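Eukaryotic translation initiation factor 2D (Homo sapiens, PDB 5W2F) delivers initiator tRNA to the P-site of the eukaryotic 40S ribosome without needing GTP, this crystal structure holding its C-terminal part. Local coordinates at residues C150-V156 and V168-Q174; Y94-L98 and A134-D138; K52-L57 and V74-W79. All coordinates share one frame; numbering follows the deposited sequence. Where two conformers were deposited one is given.

Interaction 1 of 3, residues C150-V156 and V168-Q174; sequences CQASTTV and VQIQGNQ. With FMT (formic acid), chain D.
Thr154 and Ile170 lie side by side and point the same way, the methyl CG2 of Thr154 resting 3.7 Å from CG1 of Ile170. With chi1 at 64°, the threonine hydroxyl sits between its own backbone N and carbonyl carbon and is hydrogen-bonded to the carbonyl of Ala143, which leaves the methyl to meet the isoleucine. On the other face of the sheet, in the conformer given, Thr155 sets its OG1 beside Gln169 CB, while OE1 of Gln169 takes a hydrogen bond from NH2 of Arg120. Thr155 and Gln169 form an antiparallel hydrogen-bonded pair, N to O both ways at 2.9 Å. This is the hairpin at the edge of the SUI1-domain sheet, with helix 139-150 packed over the face of Thr154, Val156, Val168 and Ile170. Past the strands, Gln174 bends at chi2 (-62°) and folds its amide back, so that NE2 donates to Gln171 O at 2.9 Å, nearly within the amide plane. The amide thus held lies against Cys150, OE1 being 3.5 Å from Cys150 CB, and Ala152 CB sits 3.4 Å from Gln171 O. A water accepts from Gln174 NE2 and weakly reaches Cys150 O.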
loop_
_atom_site.group_PDB
_atom_site.type_symbol
_atom_site.label_atom_id
_atom_site.label_comp_id
_atom_site.label_asym_id
_atom_site.label_seq_id
_atom_site.Cartn_x
_atom_site.Cartn_y
_atom_site.Cartn_z
ATOM N N CYS A 150 -18.178 22.641 -4.946
ATOM C CA CYS A 150 -19.515 22.194 -4.573
ATOM C C CYS A 150 -20.468 23.319 -4.177
ATOM O O CYS A 150 -21.675 23.093 -4.123
ATOM C CB CYS A 150 -19.435 21.218 -3.412
ATOM S SG CYS A 150 -18.390 19.775 -3.701
ATOM N N GLN A 151 -19.934 24.498 -3.863
ATOM C CA GLN A 151 -20.721 25.600 -3.280
ATOM C C GLN A 151 -21.474 25.120 -2.039
ATOM O O GLN A 151 -22.687 25.312 -1.892
ATOM C CB GLN A 151 -21.655 26.234 -4.329
ATOM C CG GLN A 151 -20.905 26.865 -5.498
ATOM C CD GLN A 151 -20.019 28.036 -5.093
ATOM O OE1 GLN A 151 -20.370 28.821 -4.210
ATOM N NE2 GLN A 151 -18.860 28.161 -5.743
ATOM N N ALA A 152 -20.719 24.453 -1.168
ATOM C CA ALA A 152 -21.257 23.841 0.028
ATOM C C ALA A 152 -20.173 23.803 1.090
ATOM O O ALA A 152 -18.987 23.647 0.786
ATOM C CB ALA A 152 -21.727 22.429 -0.272
ATOM N N SER A 153 -20.598 23.937 2.337
ATOM C CA SER A 153 -19.704 23.947 3.467
ATOM C C SER A 153 -18.932 22.629 3.594
ATOM O O SER A 153 -19.500 21.544 3.481
ATOM C CB SER A 153 -20.493 24.162 4.742
ATOM O OG SER A 153 -19.616 24.268 5.840
ATOM N N THR A 154 -17.638 22.749 3.869
ATOM C CA THR A 154 -16.807 21.614 4.167
ATOM C C THR A 154 -16.167 21.774 5.511
ATOM O O THR A 154 -15.890 22.903 5.979
ATOM C CB THR A 154 -15.691 21.425 3.132
ATOM O OG1 THR A 154 -14.793 22.540 3.161
ATOM C CG2 THR A 154 -16.255 21.252 1.740
ATOM N N THR A 155 -15.873 20.639 6.114
ATOM C CA THR A 155 -15.148 20.563 7.384
ATOM C C THR A 155 -14.175 19.392 7.346
ATOM O O THR A 155 -14.373 18.447 6.578
ATOM C CB THR A 155 -16.101 20.344 8.583
ATOM O OG1 THR A 155 -16.835 19.128 8.409
ATOM C CG2 THR A 155 -17.072 21.480 8.723
ATOM N N VAL A 156 -13.156 19.455 8.187
ATOM C CA VAL A 156 -12.222 18.357 8.389
ATOM C C VAL A 156 -12.290 17.943 9.849
ATOM O O VAL A 156 -12.198 18.781 10.744
ATOM C CB VAL A 156 -10.797 18.780 8.042
ATOM C CG1 VAL A 156 -9.811 17.666 8.353
ATOM C CG2 VAL A 156 -10.723 19.239 6.600
ATOM N N VAL A 168 -12.865 14.408 5.308
ATOM C CA VAL A 168 -13.538 15.600 4.852
ATOM C C VAL A 168 -15.032 15.328 4.818
ATOM O O VAL A 168 -15.465 14.311 4.291
ATOM C CB VAL A 168 -13.047 16.013 3.463
ATOM C CG1 VAL A 168 -13.808 17.213 2.922
ATOM C CG2 VAL A 168 -11.548 16.268 3.487
ATOM N N GLN A 169 -15.808 16.257 5.363
ATOM C CA GLN A 169 -17.250 16.245 5.224
ATOM C C GLN A 169 -17.681 17.424 4.389
ATOM O O GLN A 169 -17.216 18.555 4.621
ATOM C CB GLN A 169 -17.885 16.279 6.590
ATOM C CG GLN A 169 -17.666 14.999 7.356
ATOM C CD GLN A 169 -18.503 14.935 8.624
ATOM O OE1 GLN A 169 -18.759 15.967 9.261
ATOM N NE2 GLN A 169 -18.930 13.724 9.005
ATOM N N ILE A 170 -18.590 17.175 3.457
ATOM C CA ILE A 170 -19.156 18.240 2.647
ATOM C C ILE A 170 -20.679 18.185 2.788
ATOM O O ILE A 170 -21.262 17.120 2.683
ATOM C CB ILE A 170 -18.790 18.128 1.150
ATOM C CG1 ILE A 170 -17.302 17.792 0.951
ATOM C CG2 ILE A 170 -19.189 19.415 0.426
ATOM C CD1 ILE A 170 -17.045 16.289 0.773
ATOM N N GLN A 171 -21.307 19.335 3.041
ATOM C CA GLN A 171 -22.765 19.364 3.099
ATOM C C GLN A 171 -23.346 18.960 1.737
ATOM O O GLN A 171 -22.831 19.340 0.682
ATOM C CB GLN A 171 -23.243 20.760 3.492
ATOM C CG GLN A 171 -22.950 21.124 4.929
ATOM C CD GLN A 171 -23.621 20.211 5.946
ATOM O OE1 GLN A 171 -22.985 19.768 6.910
ATOM N NE2 GLN A 171 -24.903 19.935 5.744
ATOM N N GLY A 172 -24.399 18.151 1.784
ATOM C CA GLY A 172 -25.107 17.739 0.597
ATOM C C GLY A 172 -24.510 16.506 -0.067
ATOM O O GLY A 172 -23.639 15.842 0.489
ATOM N N ASN A 173 -25.023 16.216 -1.259
ATOM C CA ASN A 173 -24.657 15.040 -2.039
ATOM C C ASN A 173 -23.666 15.457 -3.098
ATOM O O ASN A 173 -24.037 16.033 -4.130
ATOM C CB ASN A 173 -25.902 14.423 -2.637
ATOM C CG ASN A 173 -25.620 13.137 -3.390
ATOM O OD1 ASN A 173 -24.479 12.879 -3.792
ATOM N ND2 ASN A 173 -26.664 12.331 -3.604
ATOM N N GLN A 174 -22.388 15.175 -2.831
ATOM C CA GLN A 174 -21.300 15.735 -3.629
ATOM C C GLN A 174 -20.426 14.679 -4.268
ATOM O O GLN A 174 -19.313 14.987 -4.717
ATOM C CB GLN A 174 -20.443 16.669 -2.766
ATOM C CG GLN A 174 -21.253 17.695 -1.981
ATOM C CD GLN A 174 -22.059 18.662 -2.840
ATOM O OE1 GLN A 174 -21.889 18.754 -4.063
ATOM N NE2 GLN A 174 -22.933 19.417 -2.181
HETATM C C FMT D . -30.297 14.008 -2.531
HETATM O O1 FMT D . -29.190 13.635 -2.840
HETATM O O2 FMT D . -31.035 13.162 -1.837
HETATM O O HOH W 1 -24.647 21.450 -3.364
HETATM O O HOH W 2 -19.668 20.162 6.582
#

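Interaction 2 of 3, residues Y94-L98 and A134-D138; sequences YQVTL and AYGLD
The backbones of Tyr94-Leu98 and Ala134-Asp138 come together without strand pairing, Val96 and Tyr135 being closest at 6.2 Å between their CA atoms, so side chains and carbonyl oxygens make the contact. Tyr94 supplies its polar bond: OH donates to Ala134 O at 2.6 Å. The hydroxyl reaches the oxygen from the side, at a C=O...donor angle of 123° and tilted 18° from the carbonyl plane, while Ala134 O in turn lies at the edge of the ring, near its plane. With CG between its own backbone N and carbonyl carbon (chi1 58°), the ring extends toward the loop and brings its hydroxyl to Ala134. Ala134 CB also touches the hydroxyl, at 3.5 Å. The tyrosine belongs to strand 91-96, of the antiparallel sheet that includes strand 4-8, whereas its acceptor lies in the SUI1 domain, in the loop leading into helix 139-150; the contact therefore joins the SUI1 domain to the sheet beside it. Next along the strand, Val96 splits its methyls: CG1 comes to 3.7 Å from Tyr135 O, and CG2 meets the Tyr135 ring obliquely, 4.3 Å from CD2. That ring is fixed at its far end by a hydrogen bond from its hydroxyl group to Cys111 O. Leu98 straddles the same carbonyl, both its methyls close to Tyr135 O, CD2 at 3.7 Å. Its CD1 then runs on to CD2 of Leu137, 3.8 Å away, the two leucine side chains lying at a slant to each other.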
loop_
_atom_site.group_PDB
_atom_site.type_symbol
_atom_site.label_atom_id
_atom_site.label_comp_id
_atom_site.label_asym_id
_atom_site.label_seq_id
_atom_site.Cartn_x
_atom_site.Cartn_y
_atom_site.Cartn_z
ATOM N N TYR A 94 3.734 1.197 -1.081
ATOM C CA TYR A 94 3.316 1.564 -2.428
ATOM C C TYR A 94 3.748 2.974 -2.732
ATOM O O TYR A 94 4.154 3.705 -1.836
ATOM C CB TYR A 94 1.806 1.403 -2.634
ATOM C CG TYR A 94 0.950 2.204 -1.666
ATOM C CD1 TYR A 94 0.636 1.712 -0.399
ATOM C CD2 TYR A 94 0.453 3.444 -2.025
ATOM C CE1 TYR A 94 -0.142 2.452 0.486
ATOM C CE2 TYR A 94 -0.343 4.180 -1.152
ATOM C CZ TYR A 94 -0.640 3.691 0.098
ATOM O OH TYR A 94 -1.418 4.404 0.986
ATOM N N GLN A 95 3.676 3.336 -4.005
ATOM C CA GLN A 95 4.081 4.646 -4.469
ATOM C C GLN A 95 2.949 5.273 -5.258
ATOM O O GLN A 95 2.432 4.664 -6.206
ATOM C CB GLN A 95 5.320 4.545 -5.345
ATOM C CG GLN A 95 5.804 5.881 -5.881
ATOM C CD GLN A 95 6.955 5.695 -6.829
ATOM O OE1 GLN A 95 8.100 5.604 -6.413
ATOM N NE2 GLN A 95 6.645 5.604 -8.108
ATOM N N VAL A 96 2.604 6.502 -4.886
ATOM C CA VAL A 96 1.543 7.265 -5.557
ATOM C C VAL A 96 2.181 8.442 -6.282
ATOM O O VAL A 96 2.987 9.176 -5.683
ATOM C CB VAL A 96 0.535 7.825 -4.547
ATOM C CG1 VAL A 96 -0.578 8.566 -5.265
ATOM C CG2 VAL A 96 0.012 6.739 -3.657
ATOM N N THR A 97 1.835 8.626 -7.555
ATOM C CA THR A 97 2.329 9.797 -8.294
ATOM C C THR A 97 1.157 10.671 -8.680
ATOM O O THR A 97 0.375 10.320 -9.547
ATOM C CB THR A 97 3.162 9.395 -9.530
ATOM O OG1 THR A 97 4.228 8.539 -9.108
ATOM C CG2 THR A 97 3.762 10.621 -10.221
ATOM N N LEU A 98 1.052 11.805 -8.010
ATOM C CA LEU A 98 0.040 12.787 -8.317
ATOM C C LEU A 98 0.536 13.620 -9.494
ATOM O O LEU A 98 1.743 13.840 -9.639
ATOM C CB LEU A 98 -0.267 13.656 -7.097
ATOM C CG LEU A 98 -0.777 12.915 -5.853
ATOM C CD1 LEU A 98 -0.898 13.874 -4.704
ATOM C CD2 LEU A 98 -2.096 12.207 -6.120
ATOM N N ALA A 134 -3.825 8.634 2.524
ATOM C CA ALA A 134 -3.195 7.420 1.982
ATOM C C ALA A 134 -2.703 7.607 0.558
ATOM O O ALA A 134 -1.861 6.843 0.076
ATOM C CB ALA A 134 -4.159 6.249 2.050
ATOM N N TYR A 135 -3.237 8.625 -0.119
ATOM C CA TYR A 135 -2.870 8.964 -1.496
ATOM C C TYR A 135 -2.119 10.282 -1.581
ATOM O O TYR A 135 -1.938 10.830 -2.678
ATOM C CB TYR A 135 -4.107 8.947 -2.408
ATOM C CG TYR A 135 -4.639 7.553 -2.485
ATOM C CD1 TYR A 135 -5.437 7.030 -1.473
ATOM C CD2 TYR A 135 -4.307 6.716 -3.547
ATOM C CE1 TYR A 135 -5.856 5.706 -1.499
ATOM C CE2 TYR A 135 -4.743 5.406 -3.571
ATOM C CZ TYR A 135 -5.516 4.903 -2.554
ATOM O OH TYR A 135 -5.931 3.600 -2.608
ATOM N N GLY A 136 -1.607 10.757 -0.443
ATOM C CA GLY A 136 -0.846 11.984 -0.423
ATOM C C GLY A 136 -1.624 13.261 -0.585
ATOM O O GLY A 136 -1.038 14.298 -0.901
ATOM N N LEU A 137 -2.923 13.204 -0.302
ATOM C CA LEU A 137 -3.779 14.373 -0.415
ATOM C C LEU A 137 -4.050 14.942 0.980
ATOM O O LEU A 137 -4.297 14.213 1.918
ATOM C CB LEU A 137 -5.097 14.006 -1.092
ATOM C CG LEU A 137 -4.960 13.543 -2.542
ATOM C CD1 LEU A 137 -6.294 13.039 -3.053
ATOM C CD2 LEU A 137 -4.423 14.650 -3.445
ATOM N N ASP A 138 -3.984 16.262 1.071
ATOM C CA ASP A 138 -4.183 16.993 2.326
ATOM C C ASP A 138 -5.676 17.233 2.490
ATOM O O ASP A 138 -6.254 17.948 1.695
ATOM C CB ASP A 138 -3.412 18.323 2.291
ATOM C CG ASP A 138 -3.533 19.134 3.576
ATOM O OD1 ASP A 138 -4.260 18.741 4.507
ATOM O OD2 ASP A 138 -2.849 20.168 3.646
#

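Interaction 3 of 3, residues K52-L57 and V74-W79; sequences KNLVRL and VMKLPW
Lys52 meets Trp79 through its backbone: the indole NE1 donates to Lys52 O at 2.9 Å. The bond is fairly straight, and the oxygen lies only 7° out of the ring plane. The lysine's own amine goes instead to Ala49 O. One residue on, Asn53 O receives the backbone N of Trp79 at a long 3.3 Å, so two neighbouring carbonyls hold the tryptophan at both its backbone and its ring nitrogen. Leu54 starts away from the partner strand, yet its CD2 curls back over Pro78 and lies 3.7 Å from the proline N. Val55 pairs with Leu77 through two backbone hydrogen bonds, and its side chain crosses the indole at about a right angle. With CG2 anti to the carbonyl carbon and CG1 anti to the backbone N (chi1 178°), the CG2 methyl stands over the six-membered ring, 3.5 Å from its centroid and 7° off the normal, a clear CH-pi contact. Arg56 lies alongside Lys76 and Val74, sharing only aliphatic parts: its CG is 3.9 Å from Val74 CG1. Their charges part company, NH2 of Arg56 bonding to Asp45 O and Val47 O, and Lys76 forming a salt bridge with Asp48. Leu57 N donates to Met75 O at 2.8 Å, and the side chain sets CD1 obliquely against Leu77, 3.9 Å from CG. A water joins Leu57 O to Met75 N. Strands 54-56 and 76-78 form a two-stranded antiparallel ribbon; helix 59-65 lies in the connection between them and packs against Leu57 and Leu77, helix 30-43 packs against Val55 and Trp79, and helix 79-89 begins at the tryptophan, an arrangement that belongs to the SWIB/MDM2 domain.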
loop_
_atom_site.group_PDB
_atom_site.type_symbol
_atom_site.label_atom_id
_atom_site.label_comp_id
_atom_site.label_asym_id
_atom_site.label_seq_id
_atom_site.Cartn_x
_atom_site.Cartn_y
_atom_site.Cartn_z
ATOM N N LYS A 52 17.102 -29.208 -8.670
ATOM C CA LYS A 52 17.398 -27.780 -8.817
ATOM C C LYS A 52 16.163 -26.879 -8.816
ATOM O O LYS A 52 16.289 -25.651 -8.889
ATOM C CB LYS A 52 18.299 -27.568 -10.021
ATOM C CG LYS A 52 19.692 -28.182 -9.788
ATOM C CD LYS A 52 20.745 -27.794 -10.803
ATOM C CE LYS A 52 22.109 -28.323 -10.384
ATOM N NZ LYS A 52 22.105 -29.783 -10.114
ATOM N N ASN A 53 14.970 -27.477 -8.640
ATOM C CA ASN A 53 13.765 -26.706 -8.302
ATOM C C ASN A 53 13.742 -26.248 -6.835
ATOM O O ASN A 53 12.892 -25.429 -6.478
ATOM C CB ASN A 53 12.469 -27.488 -8.574
ATOM C CG ASN A 53 11.934 -27.333 -9.986
ATOM O OD1 ASN A 53 12.385 -26.476 -10.768
ATOM N ND2 ASN A 53 10.918 -28.122 -10.307
ATOM N N LEU A 54 14.633 -26.783 -5.993
ATOM C CA LEU A 54 14.591 -26.539 -4.547
ATOM C C LEU A 54 15.788 -25.760 -4.066
ATOM O O LEU A 54 16.896 -25.943 -4.559
ATOM C CB LEU A 54 14.556 -27.871 -3.806
ATOM C CG LEU A 54 13.383 -28.780 -4.154
ATOM C CD1 LEU A 54 13.509 -30.057 -3.364
ATOM C CD2 LEU A 54 12.031 -28.139 -3.883
ATOM N N VAL A 55 15.548 -24.939 -3.055
ATOM C CA VAL A 55 16.575 -24.170 -2.372
ATOM C C VAL A 55 16.644 -24.626 -0.920
ATOM O O VAL A 55 15.616 -24.707 -0.243
ATOM C CB VAL A 55 16.267 -22.658 -2.452
ATOM C CG1 VAL A 55 17.316 -21.856 -1.679
ATOM C CG2 VAL A 55 16.215 -22.216 -3.917
ATOM N N ARG A 56 17.860 -24.934 -0.458
ATOM C CA ARG A 56 18.108 -25.294 0.930
ATOM C C ARG A 56 18.314 -23.995 1.704
ATOM O O ARG A 56 19.260 -23.267 1.460
ATOM C CB ARG A 56 19.344 -26.178 1.057
ATOM C CG ARG A 56 19.269 -27.489 0.290
ATOM C CD ARG A 56 20.609 -28.237 0.303
ATOM N NE ARG A 56 21.521 -27.780 -0.763
ATOM C CZ ARG A 56 22.561 -26.939 -0.633
ATOM N NH1 ARG A 56 22.928 -26.424 0.554
ATOM N NH2 ARG A 56 23.276 -26.631 -1.729
ATOM N N LEU A 57 17.459 -23.731 2.671
ATOM C CA LEU A 57 17.538 -22.499 3.413
ATOM C C LEU A 57 18.721 -22.535 4.395
ATOM O O LEU A 57 18.909 -23.488 5.140
ATOM C CB LEU A 57 16.236 -22.198 4.139
ATOM C CG LEU A 57 15.058 -21.624 3.321
ATOM C CD1 LEU A 57 14.595 -22.446 2.153
ATOM C CD2 LEU A 57 13.919 -21.348 4.285
ATOM N N VAL A 74 17.212 -30.040 7.323
ATOM C CA VAL A 74 17.406 -29.115 6.225
ATOM C C VAL A 74 16.020 -28.683 5.759
ATOM O O VAL A 74 15.186 -29.517 5.386
ATOM C CB VAL A 74 18.192 -29.744 5.052
ATOM C CG1 VAL A 74 18.349 -28.728 3.914
ATOM C CG2 VAL A 74 19.556 -30.262 5.527
ATOM N N MET A 75 15.781 -27.377 5.797
ATOM C CA MET A 75 14.542 -26.796 5.311
ATOM C C MET A 75 14.746 -26.483 3.829
ATOM O O MET A 75 15.710 -25.811 3.468
ATOM C CB MET A 75 14.232 -25.509 6.070
ATOM C CG MET A 75 14.346 -25.612 7.591
ATOM S SD MET A 75 13.202 -26.821 8.264
ATOM C CE MET A 75 12.800 -26.150 9.850
ATOM N N LYS A 76 13.883 -27.028 2.971
ATOM C CA LYS A 76 13.950 -26.783 1.545
ATOM C C LYS A 76 12.650 -26.187 1.078
ATOM O O LYS A 76 11.569 -26.614 1.512
ATOM C CB LYS A 76 14.209 -28.071 0.765
ATOM C CG LYS A 76 15.515 -28.735 1.135
ATOM C CD LYS A 76 15.722 -29.971 0.274
ATOM C CE LYS A 76 16.905 -30.787 0.740
ATOM N NZ LYS A 76 17.144 -31.941 -0.165
ATOM N N LEU A 77 12.760 -25.199 0.196
ATOM C CA LEU A 77 11.601 -24.622 -0.456
ATOM C C LEU A 77 11.822 -24.538 -1.943
ATOM O O LEU A 77 12.922 -24.199 -2.386
ATOM C CB LEU A 77 11.321 -23.212 0.059
ATOM C CG LEU A 77 10.792 -23.089 1.472
ATOM C CD1 LEU A 77 10.641 -21.623 1.849
ATOM C CD2 LEU A 77 9.453 -23.789 1.604
ATOM N N PRO A 78 10.765 -24.808 -2.730
ATOM C CA PRO A 78 10.842 -24.424 -4.125
ATOM C C PRO A 78 11.076 -22.929 -4.290
ATOM O O PRO A 78 10.642 -22.140 -3.459
ATOM C CB PRO A 78 9.476 -24.780 -4.689
ATOM C CG PRO A 78 8.786 -25.566 -3.645
ATOM C CD PRO A 78 9.436 -25.312 -2.349
ATOM N N TRP A 79 11.740 -22.551 -5.378
ATOM C CA TRP A 79 12.044 -21.133 -5.636
ATOM C C TRP A 79 10.834 -20.229 -5.457
ATOM O O TRP A 79 10.908 -19.200 -4.802
ATOM C CB TRP A 79 12.543 -20.961 -7.055
ATOM C CG TRP A 79 13.859 -21.556 -7.346
ATOM C CD1 TRP A 79 14.082 -22.764 -7.901
ATOM C CD2 TRP A 79 15.139 -20.970 -7.111
ATOM N NE1 TRP A 79 15.426 -22.980 -8.046
ATOM C CE2 TRP A 79 16.105 -21.897 -7.572
ATOM C CE3 TRP A 79 15.568 -19.751 -6.577
ATOM C CZ2 TRP A 79 17.465 -21.646 -7.521
ATOM C CZ3 TRP A 79 16.930 -19.496 -6.532
ATOM C CH2 TRP A 79 17.862 -20.452 -6.983
HETATM O O HOH W 3 17.970 -25.670 6.365
#

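In the fold
Following the chain from its N terminus, interaction 3 comes first: residues 74-79 return to 52-57 and close a loop holding helix 59-65 within the SWIB/MDM2 domain. Helix 79-89 then leads to strand 91-96, where interaction 2 opens; it closes a longer loop, containing strands 104-107, 113-121 and 124-130, and ties the central sheet to the SUI1 domain. Helix 139-150 follows directly and brings the chain to interaction 1, which closes the short hairpin at one edge of the SUI1 sheet. The three loops neither nest nor cross. Interactions 1 and 3 lie on opposite sides of the chain's centre, their own centres 57 Å apart, and interaction 2 is nearest that centre.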